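Local coordinates for protein SSD1 (Saccharomyces cerevisiae S288C, PDB 7AM1) that binds untranslated regions of messenger RNAs and represses their translation, being a pseudonuclease of the RNase II family rather than an active enzyme, at residues L189-E194 against I755-H760; E185-L190 against V897-P902; A586-K591 against I625-T630; A736-V741 against Q881-L886. All blocks are in the same frame, centred on the assembly; numbering follows the deposited sequence.

Contact 1: residues L189-E194 against I755-H760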
loop_
_atom_site.group_PDB
_atom_site.type_symbol
_atom_site.label_atom_id
_atom_site.label_comp_id
_atom_site.label_asym_id
_atom_site.label_seq_id
_atom_site.Cartn_x
_atom_site.Cartn_y
_atom_site.Cartn_z
ATOM N N LEU A 189 -2.331 -1.941 8.295
ATOM C CA LEU A 189 -1.615 -3.192 8.525
ATOM C C LEU A 189 -0.280 -2.945 9.216
ATOM O O LEU A 189 0.068 -3.639 10.179
ATOM C CB LEU A 189 -1.423 -3.926 7.199
ATOM C CG LEU A 189 -2.734 -4.316 6.513
ATOM C CD1 LEU A 189 -2.466 -4.762 5.084
ATOM C CD2 LEU A 189 -3.467 -5.401 7.311
ATOM N N LEU A 190 0.470 -1.953 8.750
ATOM C CA LEU A 190 1.749 -1.561 9.328
ATOM C C LEU A 190 1.574 -0.240 10.080
ATOM O O LEU A 190 0.473 0.306 10.173
ATOM C CB LEU A 190 2.815 -1.447 8.235
ATOM C CG LEU A 190 2.946 -2.645 7.284
ATOM C CD1 LEU A 190 4.050 -2.394 6.248
ATOM C CD2 LEU A 190 3.200 -3.954 8.030
ATOM N N LEU A 191 2.676 0.277 10.617
ATOM C CA LEU A 191 2.681 1.537 11.352
ATOM C C LEU A 191 3.317 2.633 10.508
ATOM O O LEU A 191 4.429 2.460 10.001
ATOM C CB LEU A 191 3.448 1.418 12.671
ATOM C CG LEU A 191 2.844 0.580 13.791
ATOM C CD1 LEU A 191 3.824 0.521 14.954
ATOM C CD2 LEU A 191 1.507 1.156 14.235
ATOM N N VAL A 192 2.641 3.781 10.414
ATOM C CA VAL A 192 3.200 4.902 9.671
ATOM C C VAL A 192 4.390 5.446 10.457
ATOM O O VAL A 192 4.432 5.376 11.694
ATOM C CB VAL A 192 2.158 6.013 9.428
ATOM C CG1 VAL A 192 0.754 5.427 9.225
ATOM C CG2 VAL A 192 2.196 7.083 10.522
ATOM N N GLU A 193 5.360 6.001 9.745
ATOM C CA GLU A 193 6.532 6.575 10.387
ATOM C C GLU A 193 6.355 8.078 10.562
ATOM O O GLU A 193 5.510 8.709 9.925
ATOM C CB GLU A 193 7.793 6.286 9.567
ATOM N N GLU A 194 7.165 8.642 11.456
ATOM C CA GLU A 194 7.144 10.074 11.713
ATOM C C GLU A 194 8.412 10.455 12.459
ATOM O O GLU A 194 8.933 9.675 13.262
ATOM C CB GLU A 194 5.906 10.481 12.521
ATOM N N ILE A 755 1.461 -7.804 9.666
ATOM C CA ILE A 755 1.095 -6.600 10.395
ATOM C C ILE A 755 2.230 -6.192 11.321
ATOM O O ILE A 755 3.069 -7.000 11.728
ATOM C CB ILE A 755 -0.216 -6.764 11.202
ATOM C CG1 ILE A 755 -0.080 -7.881 12.244
ATOM C CG2 ILE A 755 -1.387 -6.999 10.256
ATOM C CD1 ILE A 755 -1.312 -8.051 13.131
ATOM N N GLU A 756 2.240 -4.904 11.636
ATOM C CA GLU A 756 3.185 -4.291 12.556
ATOM C C GLU A 756 2.368 -3.400 13.479
ATOM O O GLU A 756 1.595 -2.564 13.002
ATOM C CB GLU A 756 4.243 -3.478 11.803
ATOM C CG GLU A 756 5.210 -2.718 12.700
ATOM C CD GLU A 756 5.895 -1.558 11.996
ATOM O OE1 GLU A 756 5.369 -1.062 10.973
ATOM O OE2 GLU A 756 6.974 -1.144 12.469
ATOM N N LYS A 757 2.508 -3.600 14.787
ATOM C CA LYS A 757 1.690 -2.893 15.764
ATOM C C LYS A 757 2.537 -2.548 16.981
ATOM O O LYS A 757 3.655 -3.038 17.147
ATOM C CB LYS A 757 0.468 -3.725 16.172
ATOM C CG LYS A 757 -0.531 -3.934 15.048
ATOM C CD LYS A 757 -1.376 -2.695 14.819
ATOM C CE LYS A 757 -1.900 -2.619 13.389
ATOM N NZ LYS A 757 -1.005 -1.803 12.517
ATOM N N ARG A 758 1.979 -1.707 17.847
ATOM C CA ARG A 758 2.717 -1.125 18.959
ATOM C C ARG A 758 2.109 -1.533 20.293
ATOM O O ARG A 758 0.911 -1.339 20.523
ATOM C CB ARG A 758 2.735 0.401 18.836
ATOM C CG ARG A 758 3.407 1.121 19.993
ATOM C CD ARG A 758 3.725 2.558 19.619
ATOM N NE ARG A 758 4.655 2.599 18.492
ATOM C CZ ARG A 758 4.837 3.646 17.696
ATOM N NH1 ARG A 758 4.151 4.766 17.890
ATOM N NH2 ARG A 758 5.711 3.569 16.705
ATOM N N VAL A 759 2.947 -2.082 21.168
ATOM C CA VAL A 759 2.574 -2.365 22.548
ATOM C C VAL A 759 2.811 -1.107 23.373
ATOM O O VAL A 759 3.911 -0.540 23.358
ATOM C CB VAL A 759 3.379 -3.549 23.108
ATOM C CG1 VAL A 759 3.037 -3.773 24.579
ATOM C CG2 VAL A 759 3.120 -4.811 22.287
ATOM N N HIS A 760 1.776 -0.658 24.078
ATOM C CA HIS A 760 1.846 0.544 24.898
ATOM C C HIS A 760 1.931 0.175 26.374
ATOM O O HIS A 760 1.119 -0.613 26.872
ATOM C CB HIS A 760 0.628 1.432 24.647
ATOM C CG HIS A 760 0.559 1.963 23.253
ATOM N ND1 HIS A 760 1.233 3.098 22.856
ATOM C CD2 HIS A 760 -0.078 1.498 22.153
ATOM C CE1 HIS A 760 1.001 3.318 21.575
ATOM N NE2 HIS A 760 0.209 2.362 21.124
#
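E756 sets its CG anti to the backbone N (chi1 176°) and runs on extended, while L191 holds its CG anti to its own carbonyl carbon; the E756 carboxylate thereby lies beside the L191 backbone, and L191 CG sits 3.5 Å from E756 O. OE1 of E756 accepts the L191 N-H at 3.0 Å, met from above the carboxylate plane (42° out of it). The other oxygen, OE2, is salt-bridged to K629, so both carboxylate oxygens of this buried acid have partners. L190 crosses the same side chain at about a right angle, its CD2 3.9 Å from E756 CB.

The second grip is on L189 O. It takes a nearly straight bond from E756 N, 2.9 Å long with an N-H...O angle of 164°, and the CA-H of I755 approaches the same oxygen (CA to O 3.1 Å). K757 NZ adds only a weak bond to L189 O: the chain, bent at chi2 and chi4, brings K757 NZ back to E756 O at 2.8 Å, with S188 O and E185 O as further acceptors. This set of carbonyl oxygens around NZ would be expected to favour the charged lysine.

Further along, L191 CD1 comes within 4.0 Å of R758 NH2, in a guanidinium whose NE is salt-bridged to D747. Strand 755-760 is outermost in its antiparallel sheet and bonds to strand 745-750 through K757 and V759. The 189-194 loop, which has no regular strand structure, docks on this edge strand of the Dis3L2-type C-terminal region, an OB-clan β-domain.

Contact 2: residues E185-L190 against V897-P902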
loop_
_atom_site.group_PDB
_atom_site.type_symbol
_atom_site.label_atom_id
_atom_site.label_comp_id
_atom_site.label_asym_id
_atom_site.label_seq_id
_atom_site.Cartn_x
_atom_site.Cartn_y
_atom_site.Cartn_z
ATOM N N GLU A 185 -3.007 3.672 14.688
ATOM C CA GLU A 185 -2.146 2.496 14.676
ATOM C C GLU A 185 -2.900 1.242 14.254
ATOM O O GLU A 185 -2.335 0.380 13.568
ATOM C CB GLU A 185 -1.527 2.285 16.058
ATOM C CG GLU A 185 -0.620 3.407 16.520
ATOM C CD GLU A 185 -0.126 3.197 17.939
ATOM O OE1 GLU A 185 -0.541 2.202 18.566
ATOM O OE2 GLU A 185 0.688 4.014 18.422
ATOM N N GLY A 186 -4.172 1.133 14.624
ATOM C CA GLY A 186 -4.903 -0.107 14.479
ATOM C C GLY A 186 -5.622 -0.293 13.159
ATOM O O GLY A 186 -5.945 -1.426 12.790
ATOM N N GLN A 187 -5.873 0.791 12.432
ATOM C CA GLN A 187 -6.676 0.721 11.216
ATOM C C GLN A 187 -5.841 0.520 9.953
ATOM O O GLN A 187 -6.396 0.524 8.849
ATOM C CB GLN A 187 -7.539 1.980 11.112
ATOM C CG GLN A 187 -8.613 2.004 12.202
ATOM C CD GLN A 187 -9.428 3.276 12.225
ATOM O OE1 GLN A 187 -8.972 4.327 11.777
ATOM N NE2 GLN A 187 -10.639 3.193 12.768
ATOM N N SER A 188 -4.536 0.305 10.089
ATOM C CA SER A 188 -3.686 -0.050 8.963
ATOM C C SER A 188 -2.873 -1.289 9.322
ATOM O O SER A 188 -2.737 -1.656 10.493
ATOM C CB SER A 188 -2.754 1.106 8.568
ATOM O OG SER A 188 -1.845 1.398 9.614
ATOM N N LEU A 189 -2.331 -1.941 8.295
ATOM C CA LEU A 189 -1.615 -3.192 8.525
ATOM C C LEU A 189 -0.280 -2.945 9.216
ATOM O O LEU A 189 0.068 -3.639 10.179
ATOM C CB LEU A 189 -1.423 -3.926 7.199
ATOM C CG LEU A 189 -2.734 -4.316 6.513
ATOM C CD1 LEU A 189 -2.466 -4.762 5.084
ATOM C CD2 LEU A 189 -3.467 -5.401 7.311
ATOM N N LEU A 190 0.470 -1.953 8.750
ATOM C CA LEU A 190 1.749 -1.561 9.328
ATOM C C LEU A 190 1.574 -0.240 10.080
ATOM O O LEU A 190 0.473 0.306 10.173
ATOM C CB LEU A 190 2.815 -1.447 8.235
ATOM C CG LEU A 190 2.946 -2.645 7.284
ATOM C CD1 LEU A 190 4.050 -2.394 6.248
ATOM C CD2 LEU A 190 3.200 -3.954 8.030
ATOM N N VAL A 897 -13.660 -3.999 17.721
ATOM C CA VAL A 897 -14.779 -3.707 16.833
ATOM C C VAL A 897 -15.587 -2.563 17.426
ATOM O O VAL A 897 -15.809 -2.509 18.643
ATOM C CB VAL A 897 -15.657 -4.957 16.635
ATOM C CG1 VAL A 897 -16.890 -4.622 15.811
ATOM C CG2 VAL A 897 -14.845 -6.066 15.982
ATOM N N GLY A 898 -16.047 -1.654 16.563
ATOM C CA GLY A 898 -16.822 -0.511 17.012
ATOM C C GLY A 898 -16.825 0.680 16.071
ATOM O O GLY A 898 -17.850 1.353 15.931
ATOM N N MET A 899 -15.682 0.973 15.449
ATOM C CA MET A 899 -15.557 2.077 14.508
ATOM C C MET A 899 -15.882 1.624 13.085
ATOM O O MET A 899 -16.048 0.435 12.805
ATOM C CB MET A 899 -14.143 2.664 14.562
ATOM C CG MET A 899 -13.684 2.966 15.975
ATOM S SD MET A 899 -14.537 4.370 16.710
ATOM C CE MET A 899 -13.832 4.321 18.357
ATOM N N ALA A 900 -15.934 2.599 12.169
ATOM C CA ALA A 900 -16.131 2.276 10.759
ATOM C C ALA A 900 -15.128 1.226 10.314
ATOM O O ALA A 900 -15.448 0.331 9.522
ATOM C CB ALA A 900 -16.001 3.534 9.899
ATOM N N LEU A 901 -13.902 1.330 10.811
ATOM C CA LEU A 901 -12.890 0.334 10.567
ATOM C C LEU A 901 -12.469 -0.274 11.897
ATOM O O LEU A 901 -12.320 0.450 12.888
ATOM C CB LEU A 901 -11.674 0.954 9.869
ATOM C CG LEU A 901 -11.964 1.703 8.564
ATOM C CD1 LEU A 901 -10.668 2.229 7.958
ATOM C CD2 LEU A 901 -12.710 0.819 7.566
ATOM N N PRO A 902 -12.272 -1.586 11.960
ATOM C CA PRO A 902 -11.776 -2.190 13.199
ATOM C C PRO A 902 -10.339 -1.769 13.463
ATOM O O PRO A 902 -9.611 -1.334 12.569
ATOM C CB PRO A 902 -11.890 -3.693 12.935
ATOM C CG PRO A 902 -11.809 -3.814 11.437
ATOM C CD PRO A 902 -12.490 -2.588 10.901
#
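Q187 lies across L901 at about a right angle, its CG 4.0 Å and its NE2 3.8 Å from L901 CB. The CG stands anti to the carbonyl carbon (chi1 -68°), and the chain continues extended, carrying the amide alongside L901 CB to the carbonyl oxygen of the same residue. There NE2 donates to L901 O over 3.2 Å, the one hydrogen bond between the two segments. The nitrogen stands above the carbonyl plane of L901, 39° out of it, and the N-H...O angle of 150° is only moderately straight. M899 meets the same amide with its first carbon, CB lying 4.0 Å from Q187 NE2 before the rest of the methionine leads elsewhere.

Q187 is the first residue to leave helical geometry after helix 175-186, so the contact sets a helix end against the turn of a β-hairpin, the loop joining antiparallel strands 888-896 and 903-908 of the C-terminal sheet. P902 packs on C719 of helix 689-725, and G186 is tied to L904 through the backbone and to H715 through its O.

P902 O faces Q187 CG at 3.5 Å and G186 O at 3.7 Å; the second is another acceptor, and P902 O is buried here with no hydrogen-bonding partner in the model. Just past the helix end, S188 OG donates to L190 O at 2.6 Å, nearly along the C=O axis, which ties the chain locally as it leaves Q187.

Contact 3: residues A586-K591 against I625-T630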
loop_
_atom_site.group_PDB
_atom_site.type_symbol
_atom_site.label_atom_id
_atom_site.label_comp_id
_atom_site.label_asym_id
_atom_site.label_seq_id
_atom_site.Cartn_x
_atom_site.Cartn_y
_atom_site.Cartn_z
ATOM N N ALA A 586 18.962 8.187 7.009
ATOM C CA ALA A 586 19.825 8.215 8.184
ATOM C C ALA A 586 19.169 7.528 9.375
ATOM O O ALA A 586 19.859 6.896 10.182
ATOM C CB ALA A 586 20.184 9.663 8.525
ATOM N N SER A 587 17.844 7.630 9.498
ATOM C CA SER A 587 17.138 6.922 10.562
ATOM C C SER A 587 17.145 5.422 10.307
ATOM O O SER A 587 17.400 4.624 11.217
ATOM C CB SER A 587 15.703 7.437 10.675
ATOM O OG SER A 587 15.680 8.838 10.880
ATOM N N PHE A 588 16.857 5.022 9.065
ATOM C CA PHE A 588 16.878 3.609 8.705
ATOM C C PHE A 588 18.248 3.001 8.964
ATOM O O PHE A 588 18.358 1.897 9.513
ATOM C CB PHE A 588 16.483 3.443 7.236
ATOM C CG PHE A 588 16.672 2.048 6.715
ATOM C CD1 PHE A 588 15.736 1.065 6.978
ATOM C CD2 PHE A 588 17.784 1.721 5.958
ATOM C CE1 PHE A 588 15.907 -0.224 6.501
ATOM C CE2 PHE A 588 17.961 0.432 5.476
ATOM C CZ PHE A 588 17.021 -0.540 5.750
ATOM N N ARG A 589 19.307 3.701 8.557
ATOM C CA ARG A 589 20.655 3.185 8.759
ATOM C C ARG A 589 20.961 3.015 10.241
ATOM O O ARG A 589 21.547 2.006 10.649
ATOM C CB ARG A 589 21.672 4.116 8.102
ATOM C CG ARG A 589 23.082 3.570 8.119
ATOM C CD ARG A 589 24.048 4.448 7.334
ATOM N NE ARG A 589 25.410 3.926 7.416
ATOM C CZ ARG A 589 25.877 2.927 6.671
ATOM N NH1 ARG A 589 25.096 2.334 5.777
ATOM N NH2 ARG A 589 27.130 2.518 6.823
ATOM N N LYS A 590 20.580 3.994 11.065
ATOM C CA LYS A 590 20.805 3.871 12.501
ATOM C C LYS A 590 20.099 2.644 13.062
ATOM O O LYS A 590 20.655 1.927 13.902
ATOM C CB LYS A 590 20.334 5.133 13.222
ATOM C CG LYS A 590 21.100 6.382 12.832
ATOM N N LYS A 591 18.873 2.381 12.604
ATOM C CA LYS A 591 18.132 1.227 13.100
ATOM C C LYS A 591 18.869 -0.072 12.792
ATOM O O LYS A 591 19.111 -0.890 13.688
ATOM C CB LYS A 591 16.726 1.208 12.496
ATOM C CG LYS A 591 15.802 2.295 13.026
ATOM C CD LYS A 591 14.521 2.379 12.206
ATOM C CE LYS A 591 13.599 3.474 12.717
ATOM N NZ LYS A 591 12.318 3.516 11.953
ATOM N N ILE A 625 10.306 -3.932 6.297
ATOM C CA ILE A 625 9.248 -3.061 6.804
ATOM C C ILE A 625 9.817 -1.683 7.116
ATOM O O ILE A 625 9.261 -0.656 6.711
ATOM C CB ILE A 625 8.565 -3.688 8.037
ATOM C CG1 ILE A 625 7.704 -4.888 7.621
ATOM C CG2 ILE A 625 7.712 -2.648 8.764
ATOM C CD1 ILE A 625 7.232 -5.760 8.790
ATOM N N LEU A 626 10.956 -1.640 7.813
ATOM C CA LEU A 626 11.581 -0.361 8.140
ATOM C C LEU A 626 11.940 0.420 6.880
ATOM O O LEU A 626 11.714 1.635 6.806
ATOM C CB LEU A 626 12.826 -0.595 8.996
ATOM C CG LEU A 626 12.589 -1.245 10.363
ATOM C CD1 LEU A 626 13.907 -1.454 11.088
ATOM C CD2 LEU A 626 11.642 -0.420 11.208
ATOM N N LEU A 627 12.509 -0.258 5.881
ATOM C CA LEU A 627 12.860 0.410 4.633
ATOM C C LEU A 627 11.616 0.932 3.926
ATOM O O LEU A 627 11.586 2.076 3.463
ATOM C CB LEU A 627 13.631 -0.555 3.735
ATOM C CG LEU A 627 14.019 -0.036 2.352
ATOM C CD1 LEU A 627 14.872 1.212 2.475
ATOM C CD2 LEU A 627 14.746 -1.110 1.572
ATOM N N PHE A 628 10.566 0.112 3.874
ATOM C CA PHE A 628 9.334 0.479 3.184
ATOM C C PHE A 628 8.757 1.784 3.719
ATOM O O PHE A 628 8.184 2.571 2.954
ATOM C CB PHE A 628 8.345 -0.682 3.326
ATOM C CG PHE A 628 6.971 -0.394 2.816
ATOM C CD1 PHE A 628 6.704 -0.396 1.460
ATOM C CD2 PHE A 628 5.929 -0.161 3.697
ATOM C CE1 PHE A 628 5.428 -0.146 0.992
ATOM C CE2 PHE A 628 4.653 0.093 3.234
ATOM C CZ PHE A 628 4.404 0.097 1.879
ATOM N N LYS A 629 8.932 2.047 5.017
ATOM C CA LYS A 629 8.354 3.230 5.631
ATOM C C LYS A 629 9.034 4.517 5.202
ATOM O O LYS A 629 8.442 5.591 5.349
ATOM C CB LYS A 629 8.473 3.165 7.151
ATOM C CG LYS A 629 7.715 2.079 7.820
ATOM C CD LYS A 629 7.933 2.206 9.312
ATOM C CE LYS A 629 7.277 1.090 10.065
ATOM N NZ LYS A 629 7.071 1.498 11.465
ATOM N N THR A 630 10.247 4.443 4.671
ATOM C CA THR A 630 10.982 5.650 4.330
ATOM C C THR A 630 10.640 6.184 2.948
ATOM O O THR A 630 11.167 7.233 2.561
ATOM C CB THR A 630 12.489 5.392 4.417
ATOM O OG1 THR A 630 12.885 4.494 3.371
ATOM C CG2 THR A 630 12.853 4.796 5.769
HETATM O O HOH W 1 12.906 3.139 9.014
HETATM O O HOH W 2 10.146 2.069 13.015
#
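F588 turns its CG anti to the backbone N (chi1 171°), and its ring lies against the facing helix at L626 and L627. L626 CB meets the ring edge, in plane, 3.9 Å from F588 CD1. L627 covers one face: its CD1 stands 4.3 Å from the ring centroid and 8° off the normal, a CH-pi contact over the centre, while L627 CB approaches the rim atom CE1 at 3.6 Å. At the base of the same side chain, F588 CB rests on CG2 of T630. That threonine is held in turn by its own segment, since T630 OG1 donates to L627 O at 2.7 Å, in the carbonyl plane on a lone pair, and T630 N gives the same oxygen a second bond.

The frame for this is an antiparallel helix pair within the RNB domain, the short segments running 169° apart in direction with axes 9.9 Å from each other at closest approach.

One turn beyond F588, K591, extended beyond CG, crosses L626 obliquely, its CD 4.0 Å from L626 CD1. The ammonium reaches the other helix through water: one molecule accepts from K591 NZ at 3.0 Å and donates to L626 O. A second water accepts from K591 NZ and, weakly, from K629 NZ. K591 NZ and K629 NZ remain 5.6 Å apart, and the negative charge of E756 beside K629 probably eases their repulsion. K591 also touches Q740 of strand 732-741.

Contact 4: residues A736-V741 against Q881-L886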
loop_
_atom_site.group_PDB
_atom_site.type_symbol
_atom_site.label_atom_id
_atom_site.label_comp_id
_atom_site.label_asym_id
_atom_site.label_seq_id
_atom_site.Cartn_x
_atom_site.Cartn_y
_atom_site.Cartn_z
ATOM N N ALA A 736 5.746 -13.022 18.389
ATOM C CA ALA A 736 6.045 -11.919 17.490
ATOM C C ALA A 736 7.496 -11.510 17.694
ATOM O O ALA A 736 8.143 -11.903 18.668
ATOM C CB ALA A 736 5.105 -10.728 17.733
ATOM N N THR A 737 8.001 -10.692 16.777
ATOM C CA THR A 737 9.363 -10.181 16.841
ATOM C C THR A 737 9.329 -8.690 17.140
ATOM O O THR A 737 8.532 -7.950 16.551
ATOM C CB THR A 737 10.113 -10.440 15.530
ATOM O OG1 THR A 737 10.215 -11.852 15.304
ATOM C CG2 THR A 737 11.506 -9.817 15.565
ATOM N N VAL A 738 10.181 -8.260 18.066
ATOM C CA VAL A 738 10.307 -6.849 18.413
ATOM C C VAL A 738 11.118 -6.149 17.332
ATOM O O VAL A 738 12.229 -6.577 17.000
ATOM C CB VAL A 738 10.969 -6.686 19.790
ATOM C CG1 VAL A 738 11.154 -5.211 20.123
ATOM C CG2 VAL A 738 10.149 -7.396 20.859
ATOM N N LEU A 739 10.569 -5.065 16.787
ATOM C CA LEU A 739 11.215 -4.320 15.712
ATOM C C LEU A 739 11.861 -3.029 16.192
ATOM O O LEU A 739 12.957 -2.686 15.737
ATOM C CB LEU A 739 10.194 -4.013 14.613
ATOM C CG LEU A 739 10.729 -3.486 13.281
ATOM C CD1 LEU A 739 11.792 -4.407 12.717
ATOM C CD2 LEU A 739 9.585 -3.329 12.287
ATOM N N GLN A 740 11.208 -2.311 17.108
ATOM C CA GLN A 740 11.736 -1.077 17.668
ATOM C C GLN A 740 11.317 -0.979 19.130
ATOM O O GLN A 740 10.211 -1.386 19.496
ATOM C CB GLN A 740 11.234 0.158 16.904
ATOM C CG GLN A 740 11.891 0.393 15.541
ATOM C CD GLN A 740 13.354 0.785 15.652
ATOM O OE1 GLN A 740 13.686 1.941 15.919
ATOM N NE2 GLN A 740 14.235 -0.181 15.458
ATOM N N VAL A 741 12.196 -0.416 19.951
ATOM C CA VAL A 741 11.926 -0.203 21.366
ATOM C C VAL A 741 11.928 1.294 21.639
ATOM O O VAL A 741 12.767 2.033 21.113
ATOM C CB VAL A 741 12.959 -0.926 22.255
ATOM C CG1 VAL A 741 12.738 -0.582 23.716
ATOM C CG2 VAL A 741 12.861 -2.429 22.056
ATOM N N GLN A 881 10.801 -7.699 33.041
ATOM C CA GLN A 881 10.930 -8.323 31.730
ATOM C C GLN A 881 11.737 -7.394 30.832
ATOM O O GLN A 881 11.447 -6.194 30.761
ATOM C CB GLN A 881 9.564 -8.603 31.095
ATOM C CG GLN A 881 9.658 -9.294 29.738
ATOM C CD GLN A 881 8.314 -9.439 29.052
ATOM O OE1 GLN A 881 7.307 -8.906 29.518
ATOM N NE2 GLN A 881 8.293 -10.159 27.934
ATOM N N GLU A 882 12.743 -7.944 30.156
ATOM C CA GLU A 882 13.558 -7.179 29.222
ATOM C C GLU A 882 12.986 -7.300 27.814
ATOM O O GLU A 882 12.700 -8.407 27.345
ATOM C CB GLU A 882 15.008 -7.662 29.228
ATOM C CG GLU A 882 15.633 -7.780 30.601
ATOM C CD GLU A 882 17.106 -8.144 30.532
ATOM O OE1 GLU A 882 17.557 -8.599 29.456
ATOM O OE2 GLU A 882 17.808 -7.977 31.551
ATOM N N ILE A 883 12.817 -6.160 27.151
ATOM C CA ILE A 883 12.366 -6.097 25.765
ATOM C C ILE A 883 13.543 -5.629 24.917
ATOM O O ILE A 883 14.026 -4.501 25.081
ATOM C CB ILE A 883 11.157 -5.159 25.605
ATOM C CG1 ILE A 883 10.065 -5.480 26.635
ATOM C CG2 ILE A 883 10.592 -5.255 24.198
ATOM C CD1 ILE A 883 9.435 -6.847 26.467
ATOM N N HIS A 884 14.000 -6.493 24.011
ATOM C CA HIS A 884 15.125 -6.211 23.133
ATOM C C HIS A 884 14.662 -6.201 21.684
ATOM O O HIS A 884 13.761 -6.949 21.299
ATOM C CB HIS A 884 16.239 -7.263 23.267
ATOM C CG HIS A 884 16.874 -7.321 24.618
ATOM N ND1 HIS A 884 18.082 -6.718 24.898
ATOM C CD2 HIS A 884 16.483 -7.928 25.763
ATOM C CE1 HIS A 884 18.400 -6.941 26.161
ATOM N NE2 HIS A 884 17.447 -7.673 26.708
ATOM N N GLU A 885 15.309 -5.375 20.869
ATOM C CA GLU A 885 14.995 -5.363 19.447
ATOM C C GLU A 885 15.367 -6.705 18.825
ATOM O O GLU A 885 16.411 -7.284 19.134
ATOM C CB GLU A 885 15.724 -4.208 18.757
ATOM C CG GLU A 885 15.156 -2.849 19.150
ATOM C CD GLU A 885 15.914 -1.671 18.566
ATOM O OE1 GLU A 885 17.108 -1.823 18.227
ATOM O OE2 GLU A 885 15.305 -0.585 18.458
ATOM N N LEU A 886 14.474 -7.217 17.978
ATOM C CA LEU A 886 14.616 -8.485 17.264
ATOM C C LEU A 886 14.473 -9.702 18.169
ATOM O O LEU A 886 14.720 -10.828 17.718
ATOM C CB LEU A 886 15.944 -8.570 16.497
ATOM C CG LEU A 886 16.119 -7.500 15.414
ATOM C CD1 LEU A 886 17.361 -7.759 14.569
ATOM C CD2 LEU A 886 14.883 -7.416 14.518
HETATM O O HOH W 3 17.201 0.029 15.952
#
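The amide of Q740 and the carboxylate of E885 lie with their planes 33° apart. NE2 of Q740 lies 3.2 Å from E885 OE2, but the angle is too poor for a hydrogen bond; the amide instead donates to L739 O at 2.8 Å, and a water accepts from NE2 and donates to E885 OE1. In the second segment the H884 ring has E882 OE1 at its edge, in plane, as partner of NE2. A classic beta bulge, L739 and Q740 opposite D747, shapes the contact on strand 732-741 of the Dis3L2-type C-terminal region. Segments 736-741 and 881-884 belong to different antiparallel sheets and pack nearly perpendicular, 99° apart in direction.

Just after the bulge, V741 N gives E885 OE2 a weak bond of 3.5 Å; the main partner of this oxygen is R776, in a salt bridge. Beside it V741 CG2 rests on E885 CG at 3.7 Å. V738 and I883 meet at about a right angle through their CG2 methyls, 4.0 Å apart, and both are buried. V738 CG1 is anti to the backbone N (chi1 178°) and lies 3.3 Å from H884 O. The backbones themselves join where the chain after H884 turns toward strand 888-896: L886 N donates to V738 O, a bond modelled so short that its exact length is doubtful. Next to that bond, T737 CG2 sits 3.8 Å from L886 CA.

In the fold
Contacts 1 and 2 start from the same stretch after helix 175-186, share L189 and L190, and have centres 12 Å apart. Contact 3 is nested inside the chain loops closed by both, while contact 4 follows it in series, alternates along the chain with contact 1 and is nested within contact 2. Contacts 1 and 4 reach one antiparallel sheet, by strands 755-760 and 732-741, with centres 13 Å apart; contact 2 uses the hairpin loop of that sheet. The RNB helices of contact 3 lie 14 Å from contact 1 and 16 Å from contact 4, centre to centre, and touch both. The C-terminal sheet thus meets the RNB domain and the early-chain loop together.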